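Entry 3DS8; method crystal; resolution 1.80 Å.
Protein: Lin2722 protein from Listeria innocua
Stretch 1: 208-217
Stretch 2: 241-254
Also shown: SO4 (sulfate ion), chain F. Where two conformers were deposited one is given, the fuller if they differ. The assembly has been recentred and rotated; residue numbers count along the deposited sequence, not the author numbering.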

ATOM      1  N   LYS A 208       6.336 -13.327   2.108  1.00 14.61           N
ATOM      2  CA  LYS A 208       7.759 -13.589   2.215  1.00 14.92           C
ATOM      3  C   LYS A 208       8.423 -12.613   3.203  1.00 13.56           C
ATOM      4  O   LYS A 208       9.249 -13.017   4.019  1.00 14.33           O
ATOM      5  CB  LYS A 208       8.440 -13.504   0.858  1.00 13.80           C
ATOM      6  CG  LYS A 208       9.898 -13.811   0.929  1.00 16.70           C
ATOM      7  CD  LYS A 208      10.487 -13.960  -0.403  1.00 19.49           C
ATOM      8  CE  LYS A 208      10.605 -12.641  -1.118  1.00 23.58           C
ATOM      9  NZ  LYS A 208      11.304 -12.804  -2.443  1.00 26.30           N
ATOM     10  N   ALA A 209       8.040 -11.349   3.143  1.00 13.74           N
ATOM     11  CA  ALA A 209       8.634 -10.336   3.986  1.00 13.23           C
ATOM     12  C   ALA A 209       7.545  -9.477   4.583  1.00 12.94           C
ATOM     13  O   ALA A 209       6.539  -9.166   3.942  1.00 12.58           O
ATOM     14  CB  ALA A 209       9.605  -9.467   3.195  1.00 12.55           C
ATOM     15  N   TYR A 210       7.741  -9.100   5.832  1.00 13.04           N
ATOM     16  CA  TYR A 210       6.868  -8.162   6.494  1.00 13.48           C
ATOM     17  C   TYR A 210       7.728  -7.294   7.376  1.00 13.64           C
ATOM     18  O   TYR A 210       8.386  -7.805   8.256  1.00 14.24           O
ATOM     19  CB  TYR A 210       5.824  -8.864   7.368  1.00 13.37           C
ATOM     20  CG  TYR A 210       5.020  -7.884   8.170  1.00 14.69           C
ATOM     21  CD1 TYR A 210       4.140  -7.000   7.544  1.00 14.78           C
ATOM     22  CD2 TYR A 210       5.171  -7.785   9.574  1.00 13.24           C
ATOM     23  CE1 TYR A 210       3.439  -6.031   8.290  1.00 13.82           C
ATOM     24  CE2 TYR A 210       4.422  -6.863  10.320  1.00 14.71           C
ATOM     25  CZ  TYR A 210       3.563  -5.974   9.649  1.00 12.33           C
ATOM     26  OH  TYR A 210       2.831  -5.056  10.389  1.00 13.40           O
ATOM     27  N   ILE A 211       7.732  -5.996   7.105  1.00 13.73           N
ATOM     28  CA  ILE A 211       8.547  -5.013   7.820  1.00 13.56           C
ATOM     29  C   ILE A 211       7.673  -3.874   8.316  1.00 13.29           C
ATOM     30  O   ILE A 211       6.813  -3.394   7.575  1.00 14.17           O
ATOM     31  CB  ILE A 211       9.644  -4.455   6.878  1.00 13.47           C
ATOM     32  CG1 ILE A 211      10.513  -5.604   6.316  1.00 16.43           C
ATOM     33  CG2 ILE A 211      10.467  -3.376   7.599  1.00 14.15           C
ATOM     34  CD1 ILE A 211      11.770  -5.133   5.531  1.00 17.24           C
ATOM     35  N   GLU A 212       7.859  -3.464   9.579  1.00 13.56           N
ATOM     36  CA  GLU A 212       7.155  -2.322  10.136  1.00 13.39           C
ATOM     37  C   GLU A 212       8.111  -1.144  10.289  1.00 13.12           C
ATOM     38  O   GLU A 212       9.323  -1.344  10.605  1.00 12.98           O
ATOM     39  CB  GLU A 212       6.612  -2.700  11.529  1.00 13.87           C
ATOM     40  CG  GLU A 212       5.565  -3.803  11.464  1.00 13.84           C
ATOM     41  CD  GLU A 212       4.978  -4.187  12.798  1.00 14.16           C
ATOM     42  OE1 GLU A 212       5.581  -3.903  13.842  1.00 15.38           O
ATOM     43  OE2 GLU A 212       3.859  -4.783  12.788  1.00 14.92           O
ATOM     44  N   ASP A 213       7.600   0.081  10.179  1.00 15.03           N
ATOM     45  CA  ASP A 213       8.408   1.294  10.445  1.00 16.19           C
ATOM     46  C   ASP A 213       7.467   2.293  11.092  1.00 15.96           C
ATOM     47  O   ASP A 213       6.428   2.616  10.518  1.00 17.75           O
ATOM     48  CB  ASP A 213       8.916   1.901   9.115  1.00 16.83           C
ATOM     49  CG  ASP A 213       9.255   3.474   9.187  1.00 22.55           C
ATOM     50  OD1 ASP A 213      10.377   3.705   9.608  1.00 24.22           O
ATOM     51  OD2 ASP A 213       8.423   4.458   8.818  1.00 24.92           O
ATOM     52  N   ILE A 214       7.760   2.689  12.317  1.00 15.67           N
ATOM     53  CA  ILE A 214       6.950   3.700  13.019  1.00 15.00           C
ATOM     54  C   ILE A 214       7.680   5.031  13.008  1.00 15.13           C
ATOM     55  O   ILE A 214       8.873   5.090  13.346  1.00 15.55           O
ATOM     56  CB  ILE A 214       6.700   3.313  14.476  1.00 14.93           C
ATOM     57  CG1 ILE A 214       5.973   1.970  14.565  1.00 14.81           C
ATOM     58  CG2 ILE A 214       5.890   4.440  15.207  1.00 16.82           C
ATOM     59  CD1 ILE A 214       5.827   1.476  15.988  1.00 15.69           C
ATOM     60  N   GLN A 215       7.010   6.090  12.588  1.00 13.68           N
ATOM     61  CA  GLN A 215       7.535   7.411  12.691  1.00 15.67           C
ATOM     62  C   GLN A 215       6.824   8.135  13.839  1.00 15.86           C
ATOM     63  O   GLN A 215       5.607   8.096  13.951  1.00 14.63           O
ATOM     64  CB  GLN A 215       7.347   8.225  11.401  1.00 16.18           C
ATOM     65  CG  GLN A 215       8.140   7.728  10.226  1.00 17.19           C
ATOM     66  CD  GLN A 215       7.593   8.285   8.931  1.00 16.59           C
ATOM     67  OE1 GLN A 215       7.390   9.519   8.798  1.00 16.48           O
ATOM     68  NE2 GLN A 215       7.361   7.397   7.964  1.00 16.09           N
ATOM     69  N   VAL A 216       7.598   8.823  14.658  1.00 15.83           N
ATOM     70  CA  VAL A 216       7.032   9.479  15.846  1.00 16.68           C
ATOM     71  C   VAL A 216       7.194  10.988  15.764  1.00 17.96           C
ATOM     72  O   VAL A 216       8.262  11.523  15.374  1.00 20.16           O
ATOM     73  CB  VAL A 216       7.648   8.956  17.155  1.00 17.82           C
ATOM     74  CG1 VAL A 216       6.902   9.532  18.377  1.00 20.27           C
ATOM     75  CG2 VAL A 216       7.627   7.425  17.200  1.00 17.76           C
ATOM     76  N   GLY A 217       6.162  11.684  16.187  1.00 17.49           N
ATOM     77  CA  GLY A 217       6.209  13.124  16.281  1.00 17.80           C
ATOM     78  C   GLY A 217       5.068  13.834  15.587  1.00 18.20           C
ATOM     79  O   GLY A 217       4.303  13.258  14.822  1.00 16.76           O
ATOM     80  N   LYS A 241      16.065  -1.256  -2.970  1.00 15.55           N
ATOM     81  CA  LYS A 241      17.275  -1.773  -2.285  1.00 16.77           C
ATOM     82  C   LYS A 241      17.026  -3.082  -1.567  1.00 17.38           C
ATOM     83  O   LYS A 241      17.880  -3.989  -1.614  1.00 17.71           O
ATOM     84  CB  LYS A 241      17.819  -0.735  -1.304  1.00 17.80           C
ATOM     85  CG  LYS A 241      18.258   0.548  -1.963  1.00 20.03           C
ATOM     86  CD  LYS A 241      19.353   0.293  -2.950  1.00 23.74           C
ATOM     87  CE  LYS A 241      20.027   1.557  -3.447  1.00 27.01           C
ATOM     88  NZ  LYS A 241      21.290   1.241  -4.126  1.00 30.08           N
ATOM     89  N   PHE A 242      15.865  -3.202  -0.933  1.00 16.70           N
ATOM     90  CA  PHE A 242      15.518  -4.397  -0.187  1.00 17.04           C
ATOM     91  C   PHE A 242      15.311  -5.584  -1.128  1.00 17.85           C
ATOM     92  O   PHE A 242      14.486  -5.534  -2.044  1.00 16.70           O
ATOM     93  CB  PHE A 242      14.266  -4.179   0.656  1.00 16.68           C
ATOM     94  CG  PHE A 242      13.821  -5.430   1.389  1.00 16.77           C
ATOM     95  CD1 PHE A 242      14.572  -5.935   2.404  1.00 15.54           C
ATOM     96  CD2 PHE A 242      12.653  -6.095   1.019  1.00 16.93           C
ATOM     97  CE1 PHE A 242      14.191  -7.102   3.086  1.00 17.74           C
ATOM     98  CE2 PHE A 242      12.261  -7.272   1.688  1.00 17.73           C
ATOM     99  CZ  PHE A 242      13.026  -7.756   2.725  1.00 17.11           C
ATOM    100  N   LYS A 243      16.032  -6.666  -0.857  1.00 19.75           N
ATOM    101  CA  LYS A 243      15.875  -7.875  -1.650  1.00 21.99           C
ATOM    102  C   LYS A 243      16.046  -9.046  -0.691  1.00 21.61           C
ATOM    103  O   LYS A 243      16.900  -9.004   0.182  1.00 21.53           O
ATOM    104  CB  LYS A 243      16.947  -7.924  -2.744  1.00 24.08           C
ATOM    105  CG  LYS A 243      16.844  -6.846  -3.866  1.00 29.57           C
ATOM    106  CD  LYS A 243      15.961  -7.314  -5.080  1.00 35.67           C
ATOM    107  CE  LYS A 243      15.555  -6.162  -6.086  1.00 35.14           C
ATOM    108  NZ  LYS A 243      14.425  -6.545  -7.083  1.00 36.28           N
ATOM    109  N   THR A 244      15.227 -10.079  -0.837  1.00 22.04           N
ATOM    110  CA  THR A 244      15.383 -11.273   0.005  1.00 21.92           C
ATOM    111  C   THR A 244      14.840 -12.481  -0.740  1.00 22.36           C
ATOM    112  O   THR A 244      13.896 -12.377  -1.515  1.00 23.00           O
ATOM    113  CB  THR A 244      14.659 -11.116   1.418  1.00 21.35           C
ATOM    114  OG1 THR A 244      15.057 -12.200   2.297  1.00 21.13           O
ATOM    115  CG2 THR A 244      13.135 -11.097   1.256  1.00 20.21           C
ATOM    116  N   ASP A 245      15.492 -13.611  -0.543  1.00 24.54           N
ATOM    117  CA  ASP A 245      14.889 -14.891  -0.906  1.00 25.40           C
ATOM    118  C   ASP A 245      14.372 -15.625   0.331  1.00 25.62           C
ATOM    119  O   ASP A 245      13.455 -16.467   0.214  1.00 26.64           O
ATOM    120  CB  ASP A 245      15.903 -15.726  -1.658  1.00 26.69           C
ATOM    121  CG  ASP A 245      16.260 -15.111  -2.993  1.00 29.87           C
ATOM    122  OD1 ASP A 245      15.330 -14.603  -3.675  1.00 33.36           O
ATOM    123  OD2 ASP A 245      17.461 -15.148  -3.349  1.00 35.86           O
ATOM    124  N   GLU A 246      14.943 -15.312   1.496  1.00 23.89           N
ATOM    125  CA  GLU A 246      14.478 -15.896   2.758  1.00 23.64           C
ATOM    126  C   GLU A 246      13.365 -15.059   3.345  1.00 20.48           C
ATOM    127  O   GLU A 246      13.234 -13.871   3.064  1.00 19.50           O
ATOM    128  CB  GLU A 246      15.624 -16.039   3.783  1.00 23.68           C
ATOM    129  CG  GLU A 246      16.181 -14.719   4.309  1.00 26.05           C
ATOM    130  CD  GLU A 246      17.464 -14.851   5.149  1.00 28.15           C
ATOM    131  OE1 GLU A 246      17.775 -15.962   5.637  1.00 30.11           O
ATOM    132  OE2 GLU A 246      18.142 -13.790   5.335  1.00 35.05           O
ATOM    133  N   THR A 247      12.580 -15.683   4.198  1.00 17.77           N
ATOM    134  CA  THR A 247      11.550 -14.984   4.919  1.00 16.50           C
ATOM    135  C   THR A 247      12.191 -13.939   5.842  1.00 15.29           C
ATOM    136  O   THR A 247      13.247 -14.190   6.452  1.00 13.69           O
ATOM    137  CB  THR A 247      10.724 -15.989   5.737  1.00 16.62           C
ATOM    138  OG1 THR A 247       9.999 -16.830   4.831  1.00 17.75           O
ATOM    139  CG2 THR A 247       9.780 -15.299   6.652  1.00 18.43           C
ATOM    140  N   VAL A 248      11.567 -12.768   5.900  1.00 15.12           N
ATOM    141  CA  VAL A 248      11.983 -11.697   6.797  1.00 15.23           C
ATOM    142  C   VAL A 248      10.744 -11.192   7.533  1.00 15.16           C
ATOM    143  O   VAL A 248       9.681 -10.986   6.942  1.00 15.94           O
ATOM    144  CB  VAL A 248      12.645 -10.529   6.000  1.00 16.44           C
ATOM    145  CG1 VAL A 248      12.838  -9.254   6.889  1.00 18.10           C
ATOM    146  CG2 VAL A 248      13.908 -10.944   5.398  1.00 16.25           C
ATOM    147  N   ILE A 249      10.855 -11.030   8.841  1.00 14.31           N
ATOM    148  CA  ILE A 249       9.819 -10.383   9.606  1.00 14.21           C
ATOM    149  C   ILE A 249      10.515  -9.375  10.518  1.00 14.24           C
ATOM    150  O   ILE A 249      11.441  -9.738  11.258  1.00 14.70           O
ATOM    151  CB  ILE A 249       9.012 -11.388  10.496  1.00 14.58           C
ATOM    152  CG1 ILE A 249       8.330 -12.471   9.685  1.00 15.84           C
ATOM    153  CG2 ILE A 249       7.946 -10.653  11.403  1.00 14.50           C
ATOM    154  CD1 ILE A 249       7.743 -13.594  10.587  1.00 16.59           C
ATOM    155  N   GLN A 250      10.094  -8.118  10.482  1.00 13.95           N
ATOM    156  CA  GLN A 250      10.694  -7.133  11.362  1.00 14.84           C
ATOM    157  C   GLN A 250       9.596  -6.300  11.970  1.00 14.41           C
ATOM    158  O   GLN A 250       8.805  -5.665  11.246  1.00 14.05           O
ATOM    159  CB  GLN A 250      11.686  -6.272  10.593  1.00 15.33           C
ATOM    160  CG  GLN A 250      12.600  -5.427  11.447  1.00 17.91           C
ATOM    161  CD  GLN A 250      13.711  -4.803  10.601  1.00 22.29           C
ATOM    162  OE1 GLN A 250      13.552  -4.612   9.352  1.00 28.69           O
ATOM    163  NE2 GLN A 250      14.837  -4.508  11.246  1.00 31.46           N
ATOM    164  N   LEU A 251       9.518  -6.358  13.292  1.00 13.86           N
ATOM    165  CA  LEU A 251       8.436  -5.732  14.038  1.00 15.43           C
ATOM    166  C   LEU A 251       9.037  -4.582  14.819  1.00 17.50           C
ATOM    167  O   LEU A 251      10.199  -4.659  15.253  1.00 17.04           O
ATOM    168  CB  LEU A 251       7.794  -6.724  14.999  1.00 15.80           C
ATOM    169  CG  LEU A 251       7.331  -8.059  14.399  1.00 16.70           C
ATOM    170  CD1 LEU A 251       6.741  -8.992  15.471  1.00 18.67           C
ATOM    171  CD2 LEU A 251       6.334  -7.793  13.293  1.00 17.34           C
ATOM    172  N   ASP A 252       8.242  -3.516  14.970  1.00 18.62           N
ATOM    173  CA  ASP A 252       8.577  -2.354  15.768  1.00 21.69           C
ATOM    174  C   ASP A 252       7.730  -2.381  17.038  1.00 22.70           C
ATOM    175  O   ASP A 252       6.508  -2.287  16.922  1.00 22.31           O
ATOM    176  CB  ASP A 252       8.206  -1.124  14.931  1.00 22.02           C
ATOM    177  CG  ASP A 252       9.201  -0.026  15.024  1.00 26.24           C
ATOM    178  OD1 ASP A 252       9.839   0.100  16.111  1.00 30.58           O
ATOM    179  OD2 ASP A 252       9.295   0.740  14.008  1.00 28.54           O
ATOM    180  N   TYR A 253       8.356  -2.425  18.216  0.50 23.18           N
ATOM    181  CA  TYR A 253       7.641  -2.757  19.459  0.50 24.26           C
ATOM    182  C   TYR A 253       7.213  -1.790  20.560  0.50 25.96           C
ATOM    183  O   TYR A 253       6.406  -2.217  21.397  0.50 27.52           O
ATOM    184  CB  TYR A 253       8.374  -3.888  20.142  0.50 24.17           C
ATOM    185  CG  TYR A 253       7.717  -5.198  19.938  0.50 23.71           C
ATOM    186  CD1 TYR A 253       6.948  -5.461  18.789  0.50 22.56           C
ATOM    187  CD2 TYR A 253       7.867  -6.197  20.875  0.50 23.18           C
ATOM    188  CE1 TYR A 253       6.364  -6.676  18.607  0.50 21.04           C
ATOM    189  CE2 TYR A 253       7.291  -7.394  20.699  0.50 23.21           C
ATOM    190  CZ  TYR A 253       6.558  -7.640  19.552  0.50 21.92           C
ATOM    191  OH  TYR A 253       5.974  -8.841  19.409  0.50 23.92           O
ATOM    192  N   LYS A 254       7.659  -0.543  20.620  1.00 26.61           N
ATOM    193  CA  LYS A 254       8.640   0.089  19.731  1.00 28.48           C
ATOM    194  C   LYS A 254       9.821   0.357  20.685  1.00 30.14           C
ATOM    195  O   LYS A 254       9.732   0.026  21.876  1.00 33.12           O
ATOM    196  CB  LYS A 254       8.150   1.434  19.262  1.00 27.92           C
ATOM    197  CG  LYS A 254       9.046   2.178  18.253  1.00 29.17           C
ATOM    198  CD  LYS A 254       8.673   3.669  18.211  1.00 29.52           C
ATOM    199  CE  LYS A 254       9.795   4.539  17.604  1.00 32.20           C
ATOM    200  NZ  LYS A 254       9.871   4.514  16.108  1.00 30.20           N
TER
HETATM  201  S   SO4 F 259      12.619  -9.012  -4.171  1.00 49.97           S
HETATM  202  O1  SO4 F 259      13.243  -9.904  -5.164  1.00 49.52           O
HETATM  203  O2  SO4 F 259      13.061  -9.525  -2.838  1.00 36.20           O
HETATM  204  O3  SO4 F 259      13.020  -7.603  -4.391  1.00 43.98           O
HETATM  205  O4  SO4 F 259      11.145  -8.976  -4.365  1.00 45.85           O

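What joins the two backbones? Strand 209-216 and the short strand 248-250 run parallel, and the even-numbered residues of each supply the bonds. Val248 N donates to Lys208 O (3.0 Å), and Val248 O accepts from Tyr210 N (2.9 Å). Gln250 repeats the pattern one step on: its N donates to Tyr210 O (2.8 Å) and its O accepts from Glu212 N (2.9 Å). Each of these N and O atoms is thus satisfied within the ladder. The odd-numbered partners add CA-H...O contacts, such as Ala209 CA to Val248 O at 3.2 Å.

How does the pairing continue once the second strand ends? Acidic side chains replace main-chain acceptors. Glu212, whose CB points toward the second stretch, has m and t for its first two chi angles, and its OE1 accepts from Asp252 N (2.9 Å, 167°). Its other oxygen, OE2, is met at 2.6 Å by Tyr210 OH, two residues back on the same strand, so both oxygens of this buried carboxylate have donors. Asp252 answers in kind: its CB points toward the first stretch and OD2 accepts from Ile214 N (3.0 Å). Each carboxylate therefore binds an amide of the opposing stretch, carrying the connection past the regular ladder. Farther along, after a cis peptide bond, Lys254 lays its aliphatic chain near Val216, with CE 3.6 Å from Val216 CG2, and brings NZ to 3.0 Å from Ile214 O.

What anchors the other end? Lys208 lies beside the loop before strand 248-250, and its NZ donates to Thr244 O (2.8 Å). A long side chain suits this place, because its methylenes also pack on the loop, CE lying 3.8 Å from Thr244 CG2. The loop is braced internally by Thr244 OG1, which donates to Glu246 O at 2.6 Å. Close by, a sulfate, probably from the crystallisation liquor, accepts from Thr244 N through O2 (3.0 Å) and weakly from Lys243 NZ through O3 (3.2 Å); its O2 is also 3.7 Å from Lys208 NZ.

Which apolar groups fill the space around the ladder? Ala209, Ile211 and Val248 share one face of the sheet, where Phe242 packs against the first stretch. Ile211 CD1 sits over the Phe242 ring, 4.1 Å from its centroid, while Ala209 CB meets the ring edge at CE2 (3.8 Å); the small methyl fits beside the aromatic. On the other face the Tyr210 ring has Leu251 at its edge, with CE2 3.7 Å from Leu251 CD2. Tyr210 thus combines apolar packing with its hydroxyl's bond to Glu212. Together the stretches bury 849 Å².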